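Local coordinates for protein brefeldin A esterase (Bacillus subtilis, PDB 1JKM) that hydrolyses the ester (lactone) bond of brefeldin A, as a serine hydrolase of the alpha/beta hydrolase family related to mammalian hormone-sensitive lipase, at residues Ser83-Leu88 with Val172-Glu177; His159-Gly164 with Pro273-Tyr278. All coordinates share one frame; numbering follows the deposited sequence.

Contact 1: Ser83-Leu88 with Val172-Glu177; sequences STETIL and VLWVDE
Ile-87 sets its CG2 methyl squarely on the indole of Trp-174, and this is the heart of the contact. The methyl carbon lies 3.3 Å from the centroid of the Trp-174 five-membered ring and only 8° off the ring normal, a close CH-pi approach. Its nearest ring atoms are on the pyrrole side, with Ile-87 CG2 3.4 Å from Trp-174 CD1; for the indole as a whole, it sits toward one end. The other branch of the isoleucine reaches past the ring to the root of the side chain, Ile-87 CD1 lying 4.1 Å from Trp-174 CB. At the far end of the indole, Glu-85 brings CG to 4.0 Å from Trp-174 CH2. The carboxylate carbon CD is almost as near, the approach is oblique to the ring, and the carboxylate plane is tilted 47° from it.

Two settings produce this fit. Trp-174 carries CG anti to its backbone N (chi1 -171°), which sends the indole out from helix 163-177 toward the strand. Glu-85 and Ile-87, two residues apart, both face the helix, while Thr-86 between them turns its side chain away. Strand 80-88 is outermost in the main sheet and is held from one flank by backbone bonds, Glu-85 with Leu-97 and Ile-87 with Ile-95. Leu-97 and Leu-182 also touch the indole, and the ring of His-178 stacks with it.

Between these two segments, the end of helix 163-177 reaches the edge strand of the alpha/beta hydrolase sheet through one large side chain. The join depends on shape and dispersion: a buried methyl on an aromatic face, with Glu-85 CG brought up to the benzo end of the indole.

Contact 2: His159-Gly164 with Pro273-Tyr278; sequences HPFPSG and PIAWPY
Phe-161 and Ala-275 mark the closest backbone approach of two largely irregular segments, their CA atoms 7.0 Å apart, with Phe-161 in the middle of a type VIa turn whose cis peptide bond precedes Pro-162. The turn is closed by Ser-163 N donating to Pro-160 O at 3.1 Å, and Pro-162 is the N-cap of helix 163-177.

From this turn the phenyl ring bridges to the other segment, its CG anti to the backbone N (chi1 175°). One face takes the Ala-275 methyl in a CH-pi contact, with CB 4.1 Å from the Phe-161 ring centroid and 18° off the normal, displaced toward the rim beside CE1 and CD1. The opposite face is covered by its own neighbour, Pro-162 CB standing 3.8 Å above the plane of the Phe-161 ring and over its centre. The ring is therefore sandwiched between an alanine from across the contact and the proline that the cis bond folds back on it.

At the ring edge Ile-274 comes in plane through its branched methyl, CG2 lying 3.9 Å from Phe-161 CZ. The two side chains run at roughly a right angle, and the longer branch of the isoleucine leads away. Main-chain atoms join in: Phe-161 CE1 is 3.6 Å from Ile-274 O and equally close to Ala-275 N, so this corner of the ring rests against the peptide between them.

Farther out, the ring of His-269 meets Phe-161 obliquely, and the Phe-161 backbone bonds to Tyr-263 ending helix 253-263. Ile-274 packs on Leu-204 and Arg-208, and Ala-275 O accepts from Asn-197 ND2, placing the loop against helix 194-208, probably the helix that in alpha/beta hydrolases follows the nucleophile elbow after strand 184-192.

Helix 163-177 links the two: contact 2 holds the turn that leads into it, contact 1 its last turns. Their centres are 21 Å apart and their nearest atoms about 9 Å, so they do not touch. Contact 2 is the buried one, closer to the centre of the chain; contact 1 lies at the border of the main sheet and is only partly buried. Each is built round one aromatic ring with an aliphatic methyl over its face. At the border a charged residue shares the indole with an isoleucine, whereas the phenyl ring of the buried contact meets alanine, proline, isoleucine and a peptide link, joining loops instead of helix and strand.

Contact 1: Ser83-Leu88 with Val172-Glu177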
ATOM      1  N   SER B  83     -17.027 -29.083  -8.005  1.00 40.92           N
ATOM      2  CA  SER B  83     -17.533 -30.106  -8.920  1.00 38.77           C
ATOM      3  C   SER B  83     -17.568 -29.427 -10.270  1.00 40.13           C
ATOM      4  O   SER B  83     -17.357 -28.198 -10.291  1.00 36.36           O
ATOM      5  CB  SER B  83     -18.914 -30.553  -8.474  1.00 39.70           C
ATOM      6  OG  SER B  83     -19.748 -29.405  -8.391  1.00 47.90           O
ATOM      7  N   THR B  84     -17.726 -30.210 -11.341  1.00 36.19           N
ATOM      8  CA  THR B  84     -17.784 -29.583 -12.659  1.00 36.26           C
ATOM      9  C   THR B  84     -19.034 -30.067 -13.387  1.00 39.01           C
ATOM     10  O   THR B  84     -19.596 -31.113 -13.049  1.00 40.18           O
ATOM     11  CB  THR B  84     -16.560 -29.858 -13.537  1.00 41.46           C
ATOM     12  OG1 THR B  84     -16.519 -31.257 -13.850  1.00 48.12           O
ATOM     13  CG2 THR B  84     -15.240 -29.530 -12.863  1.00 46.17           C
ATOM     14  N   GLU B  85     -19.533 -29.248 -14.304  1.00 39.47           N
ATOM     15  CA  GLU B  85     -20.696 -29.588 -15.106  1.00 41.73           C
ATOM     16  C   GLU B  85     -20.341 -29.205 -16.546  1.00 43.98           C
ATOM     17  O   GLU B  85     -19.495 -28.331 -16.740  1.00 44.26           O
ATOM     18  CB  GLU B  85     -21.958 -28.859 -14.705  1.00 46.63           C
ATOM     19  CG  GLU B  85     -22.480 -29.102 -13.313  1.00 56.17           C
ATOM     20  CD  GLU B  85     -23.383 -30.300 -13.126  1.00 63.55           C
ATOM     21  OE1 GLU B  85     -23.691 -31.020 -14.099  1.00 63.78           O
ATOM     22  OE2 GLU B  85     -23.801 -30.521 -11.960  1.00 67.38           O
ATOM     23  N   THR B  86     -20.916 -29.900 -17.523  1.00 42.29           N
ATOM     24  CA  THR B  86     -20.749 -29.455 -18.904  1.00 42.19           C
ATOM     25  C   THR B  86     -22.120 -29.160 -19.491  1.00 40.61           C
ATOM     26  O   THR B  86     -23.066 -29.894 -19.186  1.00 41.37           O
ATOM     27  CB  THR B  86     -20.031 -30.560 -19.698  1.00 51.64           C
ATOM     28  OG1 THR B  86     -18.766 -30.860 -19.082  1.00 52.38           O
ATOM     29  CG2 THR B  86     -19.835 -30.145 -21.139  1.00 49.78           C
ATOM     30  N   ILE B  87     -22.319 -28.017 -20.119  1.00 39.14           N
ATOM     31  CA  ILE B  87     -23.505 -27.742 -20.909  1.00 36.77           C
ATOM     32  C   ILE B  87     -23.101 -27.443 -22.346  1.00 37.50           C
ATOM     33  O   ILE B  87     -21.908 -27.260 -22.626  1.00 38.82           O
ATOM     34  CB  ILE B  87     -24.269 -26.519 -20.332  1.00 41.57           C
ATOM     35  CG1 ILE B  87     -23.459 -25.247 -20.508  1.00 34.56           C
ATOM     36  CG2 ILE B  87     -24.626 -26.767 -18.870  1.00 37.14           C
ATOM     37  CD1 ILE B  87     -24.073 -23.959 -20.011  1.00 40.58           C
ATOM     38  N   LEU B  88     -24.061 -27.346 -23.257  1.00 38.31           N
ATOM     39  CA  LEU B  88     -23.739 -26.935 -24.621  1.00 40.89           C
ATOM     40  C   LEU B  88     -24.195 -25.509 -24.911  1.00 39.30           C
ATOM     41  O   LEU B  88     -25.285 -25.115 -24.507  1.00 41.02           O
ATOM     42  CB  LEU B  88     -24.391 -27.869 -25.648  1.00 49.70           C
ATOM     43  CG  LEU B  88     -23.797 -29.279 -25.741  1.00 53.30           C
ATOM     44  CD1 LEU B  88     -24.849 -30.318 -25.402  1.00 56.92           C
ATOM     45  CD2 LEU B  88     -23.225 -29.499 -27.132  1.00 55.66           C
ATOM     46  N   VAL B 172     -25.826 -18.678 -17.673  1.00 27.76           N
ATOM     47  CA  VAL B 172     -26.758 -18.027 -16.740  1.00 31.46           C
ATOM     48  C   VAL B 172     -28.140 -18.660 -16.833  1.00 31.75           C
ATOM     49  O   VAL B 172     -28.711 -19.021 -15.812  1.00 30.35           O
ATOM     50  CB  VAL B 172     -26.820 -16.498 -16.956  1.00 32.12           C
ATOM     51  CG1 VAL B 172     -28.026 -15.836 -16.311  1.00 31.08           C
ATOM     52  CG2 VAL B 172     -25.557 -15.834 -16.399  1.00 26.88           C
ATOM     53  N   LEU B 173     -28.670 -18.847 -18.041  1.00 34.11           N
ATOM     54  CA  LEU B 173     -29.956 -19.532 -18.206  1.00 34.65           C
ATOM     55  C   LEU B 173     -29.977 -20.954 -17.691  1.00 35.02           C
ATOM     56  O   LEU B 173     -30.884 -21.354 -16.945  1.00 35.66           O
ATOM     57  CB  LEU B 173     -30.331 -19.539 -19.694  1.00 40.15           C
ATOM     58  CG  LEU B 173     -30.517 -18.183 -20.359  1.00 41.06           C
ATOM     59  CD1 LEU B 173     -30.944 -18.374 -21.811  1.00 34.12           C
ATOM     60  CD2 LEU B 173     -31.524 -17.317 -19.603  1.00 42.15           C
ATOM     61  N   TRP B 174     -28.901 -21.719 -17.921  1.00 34.05           N
ATOM     62  CA  TRP B 174     -28.802 -23.033 -17.306  1.00 32.40           C
ATOM     63  C   TRP B 174     -28.880 -23.030 -15.796  1.00 33.46           C
ATOM     64  O   TRP B 174     -29.507 -23.856 -15.119  1.00 30.01           O
ATOM     65  CB  TRP B 174     -27.496 -23.706 -17.775  1.00 34.51           C
ATOM     66  CG  TRP B 174     -27.425 -25.144 -17.362  1.00 37.92           C
ATOM     67  CD1 TRP B 174     -27.873 -26.228 -18.072  1.00 40.59           C
ATOM     68  CD2 TRP B 174     -26.869 -25.654 -16.146  1.00 41.48           C
ATOM     69  NE1 TRP B 174     -27.624 -27.384 -17.360  1.00 40.06           N
ATOM     70  CE2 TRP B 174     -27.007 -27.052 -16.173  1.00 45.36           C
ATOM     71  CE3 TRP B 174     -26.267 -25.061 -15.032  1.00 42.25           C
ATOM     72  CZ2 TRP B 174     -26.570 -27.865 -15.130  1.00 44.46           C
ATOM     73  CZ3 TRP B 174     -25.832 -25.868 -14.000  1.00 43.60           C
ATOM     74  CH2 TRP B 174     -25.986 -27.259 -14.053  1.00 45.17           C
ATOM     75  N   VAL B 175     -28.120 -22.102 -15.183  1.00 33.34           N
ATOM     76  CA  VAL B 175     -28.096 -22.003 -13.729  1.00 30.42           C
ATOM     77  C   VAL B 175     -29.481 -21.612 -13.226  1.00 27.84           C
ATOM     78  O   VAL B 175     -29.940 -22.164 -12.239  1.00 28.88           O
ATOM     79  CB  VAL B 175     -27.032 -20.966 -13.268  1.00 34.52           C
ATOM     80  CG1 VAL B 175     -27.065 -20.761 -11.766  1.00 29.85           C
ATOM     81  CG2 VAL B 175     -25.637 -21.409 -13.689  1.00 32.45           C
ATOM     82  N   ASP B 176     -30.144 -20.677 -13.887  1.00 27.83           N
ATOM     83  CA  ASP B 176     -31.484 -20.249 -13.546  1.00 33.49           C
ATOM     84  C   ASP B 176     -32.469 -21.425 -13.584  1.00 36.11           C
ATOM     85  O   ASP B 176     -33.160 -21.702 -12.600  1.00 35.01           O
ATOM     86  CB  ASP B 176     -31.944 -19.182 -14.554  1.00 30.27           C
ATOM     87  CG  ASP B 176     -33.358 -18.740 -14.212  1.00 36.22           C
ATOM     88  OD1 ASP B 176     -33.607 -18.340 -13.054  1.00 34.00           O
ATOM     89  OD2 ASP B 176     -34.218 -18.804 -15.107  1.00 41.16           O
ATOM     90  N   GLU B 177     -32.327 -22.265 -14.625  1.00 38.82           N
ATOM     91  CA  GLU B 177     -33.160 -23.463 -14.705  1.00 43.42           C
ATOM     92  C   GLU B 177     -32.849 -24.432 -13.576  1.00 43.32           C
ATOM     93  O   GLU B 177     -33.718 -25.230 -13.225  1.00 43.74           O
ATOM     94  CB  GLU B 177     -33.045 -24.195 -16.039  1.00 45.66           C
ATOM     95  CG  GLU B 177     -33.177 -23.341 -17.285  1.00 60.60           C
ATOM     96  CD  GLU B 177     -32.419 -23.938 -18.467  1.00 67.85           C
ATOM     97  OE1 GLU B 177     -32.161 -25.168 -18.447  1.00 73.40           O
ATOM     98  OE2 GLU B 177     -32.078 -23.193 -19.419  1.00 68.55           O
TER

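Contact 2: His159-Gly164 with Pro273-Tyr278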
ATOM      1  N   HIS B 159     -12.323 -16.362 -31.748  1.00 37.67           N
ATOM      2  CA  HIS B 159     -13.748 -16.389 -31.436  1.00 38.78           C
ATOM      3  C   HIS B 159     -14.256 -14.997 -31.060  1.00 36.81           C
ATOM      4  O   HIS B 159     -14.540 -14.732 -29.894  1.00 38.89           O
ATOM      5  CB  HIS B 159     -14.167 -17.354 -30.327  1.00 35.61           C
ATOM      6  CG  HIS B 159     -13.682 -18.756 -30.476  1.00 40.92           C
ATOM      7  ND1 HIS B 159     -12.522 -19.182 -29.843  1.00 41.17           N
ATOM      8  CD2 HIS B 159     -14.142 -19.810 -31.185  1.00 33.28           C
ATOM      9  CE1 HIS B 159     -12.316 -20.450 -30.151  1.00 41.83           C
ATOM     10  NE2 HIS B 159     -13.281 -20.850 -30.956  1.00 45.25           N
ATOM     11  N   PRO B 160     -14.330 -14.113 -32.035  1.00 34.13           N
ATOM     12  CA  PRO B 160     -14.754 -12.741 -31.809  1.00 29.63           C
ATOM     13  C   PRO B 160     -16.232 -12.642 -31.431  1.00 29.39           C
ATOM     14  O   PRO B 160     -17.000 -13.587 -31.313  1.00 28.34           O
ATOM     15  CB  PRO B 160     -14.415 -12.087 -33.150  1.00 32.65           C
ATOM     16  CG  PRO B 160     -14.724 -13.180 -34.136  1.00 32.99           C
ATOM     17  CD  PRO B 160     -14.090 -14.382 -33.482  1.00 34.38           C
ATOM     18  N   PHE B 161     -16.645 -11.429 -31.078  1.00 28.76           N
ATOM     19  CA  PHE B 161     -18.014 -11.155 -30.628  1.00 28.86           C
ATOM     20  C   PHE B 161     -18.965 -11.680 -31.717  1.00 30.52           C
ATOM     21  O   PHE B 161     -18.655 -11.358 -32.862  1.00 31.39           O
ATOM     22  CB  PHE B 161     -18.110  -9.633 -30.573  1.00 27.12           C
ATOM     23  CG  PHE B 161     -19.496  -9.163 -30.234  1.00 37.46           C
ATOM     24  CD1 PHE B 161     -19.886  -9.086 -28.902  1.00 33.23           C
ATOM     25  CD2 PHE B 161     -20.399  -8.832 -31.240  1.00 36.40           C
ATOM     26  CE1 PHE B 161     -21.157  -8.653 -28.575  1.00 36.26           C
ATOM     27  CE2 PHE B 161     -21.672  -8.405 -30.894  1.00 38.48           C
ATOM     28  CZ  PHE B 161     -22.052  -8.314 -29.573  1.00 39.91           C
ATOM     29  N   PRO B 162     -19.981 -12.427 -31.354  1.00 30.44           N
ATOM     30  CA  PRO B 162     -20.411 -12.555 -29.963  1.00 28.02           C
ATOM     31  C   PRO B 162     -20.293 -13.873 -29.275  1.00 27.66           C
ATOM     32  O   PRO B 162     -21.063 -14.147 -28.337  1.00 28.30           O
ATOM     33  CB  PRO B 162     -21.947 -12.311 -30.121  1.00 31.50           C
ATOM     34  CG  PRO B 162     -22.202 -13.200 -31.325  1.00 28.79           C
ATOM     35  CD  PRO B 162     -21.143 -12.675 -32.272  1.00 30.36           C
ATOM     36  N   SER B 163     -19.303 -14.735 -29.579  1.00 27.30           N
ATOM     37  CA  SER B 163     -19.257 -16.052 -28.988  1.00 27.81           C
ATOM     38  C   SER B 163     -19.189 -16.081 -27.459  1.00 26.41           C
ATOM     39  O   SER B 163     -19.917 -16.873 -26.887  1.00 26.76           O
ATOM     40  CB  SER B 163     -18.048 -16.854 -29.529  1.00 35.66           C
ATOM     41  OG  SER B 163     -18.081 -16.846 -30.950  1.00 37.21           O
ATOM     42  N   GLY B 164     -18.319 -15.275 -26.824  1.00 26.99           N
ATOM     43  CA  GLY B 164     -18.289 -15.356 -25.352  1.00 27.16           C
ATOM     44  C   GLY B 164     -19.572 -14.925 -24.642  1.00 25.41           C
ATOM     45  O   GLY B 164     -19.993 -15.569 -23.659  1.00 26.86           O
ATOM     46  N   PRO B 273     -23.841  -1.702 -27.726  1.00 35.45           N
ATOM     47  CA  PRO B 273     -23.875  -1.875 -26.280  1.00 34.90           C
ATOM     48  C   PRO B 273     -23.712  -3.299 -25.811  1.00 33.82           C
ATOM     49  O   PRO B 273     -23.290  -3.484 -24.661  1.00 32.27           O
ATOM     50  CB  PRO B 273     -25.270  -1.378 -25.858  1.00 38.08           C
ATOM     51  CG  PRO B 273     -26.038  -1.363 -27.142  1.00 38.75           C
ATOM     52  CD  PRO B 273     -24.998  -0.848 -28.126  1.00 36.24           C
ATOM     53  N   ILE B 274     -24.034  -4.321 -26.627  1.00 30.69           N
ATOM     54  CA  ILE B 274     -23.729  -5.687 -26.187  1.00 27.14           C
ATOM     55  C   ILE B 274     -22.241  -5.977 -26.212  1.00 24.29           C
ATOM     56  O   ILE B 274     -21.770  -6.903 -25.519  1.00 28.91           O
ATOM     57  CB  ILE B 274     -24.521  -6.719 -27.016  1.00 32.00           C
ATOM     58  CG1 ILE B 274     -25.987  -6.267 -27.081  1.00 36.45           C
ATOM     59  CG2 ILE B 274     -24.382  -8.128 -26.466  1.00 29.96           C
ATOM     60  CD1 ILE B 274     -26.778  -6.407 -25.810  1.00 32.32           C
ATOM     61  N   ALA B 275     -21.498  -5.356 -27.098  1.00 24.29           N
ATOM     62  CA  ALA B 275     -20.057  -5.475 -27.140  1.00 29.19           C
ATOM     63  C   ALA B 275     -19.427  -4.536 -26.107  1.00 28.56           C
ATOM     64  O   ALA B 275     -18.448  -4.891 -25.442  1.00 26.92           O
ATOM     65  CB  ALA B 275     -19.477  -5.072 -28.503  1.00 28.11           C
ATOM     66  N   TRP B 276     -19.898  -3.282 -26.111  1.00 24.41           N
ATOM     67  CA  TRP B 276     -19.278  -2.206 -25.358  1.00 25.89           C
ATOM     68  C   TRP B 276     -20.393  -1.434 -24.634  1.00 27.84           C
ATOM     69  O   TRP B 276     -20.909  -0.402 -25.052  1.00 28.72           O
ATOM     70  CB  TRP B 276     -18.432  -1.226 -26.205  1.00 25.06           C
ATOM     71  CG  TRP B 276     -17.348  -1.937 -26.962  1.00 31.39           C
ATOM     72  CD1 TRP B 276     -17.342  -2.169 -28.321  1.00 30.05           C
ATOM     73  CD2 TRP B 276     -16.157  -2.539 -26.439  1.00 31.61           C
ATOM     74  NE1 TRP B 276     -16.213  -2.876 -28.672  1.00 33.96           N
ATOM     75  CE2 TRP B 276     -15.463  -3.114 -27.529  1.00 34.00           C
ATOM     76  CE3 TRP B 276     -15.605  -2.652 -25.149  1.00 26.60           C
ATOM     77  CZ2 TRP B 276     -14.260  -3.782 -27.380  1.00 31.50           C
ATOM     78  CZ3 TRP B 276     -14.392  -3.317 -25.007  1.00 26.45           C
ATOM     79  CH2 TRP B 276     -13.727  -3.879 -26.111  1.00 31.97           C
ATOM     80  N   PRO B 277     -20.814  -1.931 -23.474  1.00 28.99           N
ATOM     81  CA  PRO B 277     -21.886  -1.374 -22.666  1.00 28.01           C
ATOM     82  C   PRO B 277     -21.727   0.055 -22.201  1.00 25.29           C
ATOM     83  O   PRO B 277     -22.794   0.696 -21.976  1.00 28.76           O
ATOM     84  CB  PRO B 277     -21.972  -2.310 -21.459  1.00 28.05           C
ATOM     85  CG  PRO B 277     -21.432  -3.612 -21.980  1.00 27.27           C
ATOM     86  CD  PRO B 277     -20.287  -3.181 -22.857  1.00 27.11           C
ATOM     87  N   TYR B 278     -20.632   0.753 -22.443  1.00 20.65           N
ATOM     88  CA  TYR B 278     -20.528   2.196 -22.297  1.00 20.93           C
ATOM     89  C   TYR B 278     -21.517   2.902 -23.244  1.00 26.03           C
ATOM     90  O   TYR B 278     -21.883   4.039 -22.952  1.00 25.89           O
ATOM     91  CB  TYR B 278     -19.116   2.663 -22.629  1.00 20.55           C
ATOM     92  CG  TYR B 278     -18.783   4.117 -22.546  1.00 24.26           C
ATOM     93  CD1 TYR B 278     -18.760   4.830 -21.333  1.00 26.28           C
ATOM     94  CD2 TYR B 278     -18.466   4.832 -23.699  1.00 26.81           C
ATOM     95  CE1 TYR B 278     -18.444   6.173 -21.271  1.00 24.73           C
ATOM     96  CE2 TYR B 278     -18.151   6.159 -23.666  1.00 24.22           C
ATOM     97  CZ  TYR B 278     -18.141   6.832 -22.448  1.00 26.68           C
ATOM     98  OH  TYR B 278     -17.828   8.157 -22.475  1.00 27.99           O
TER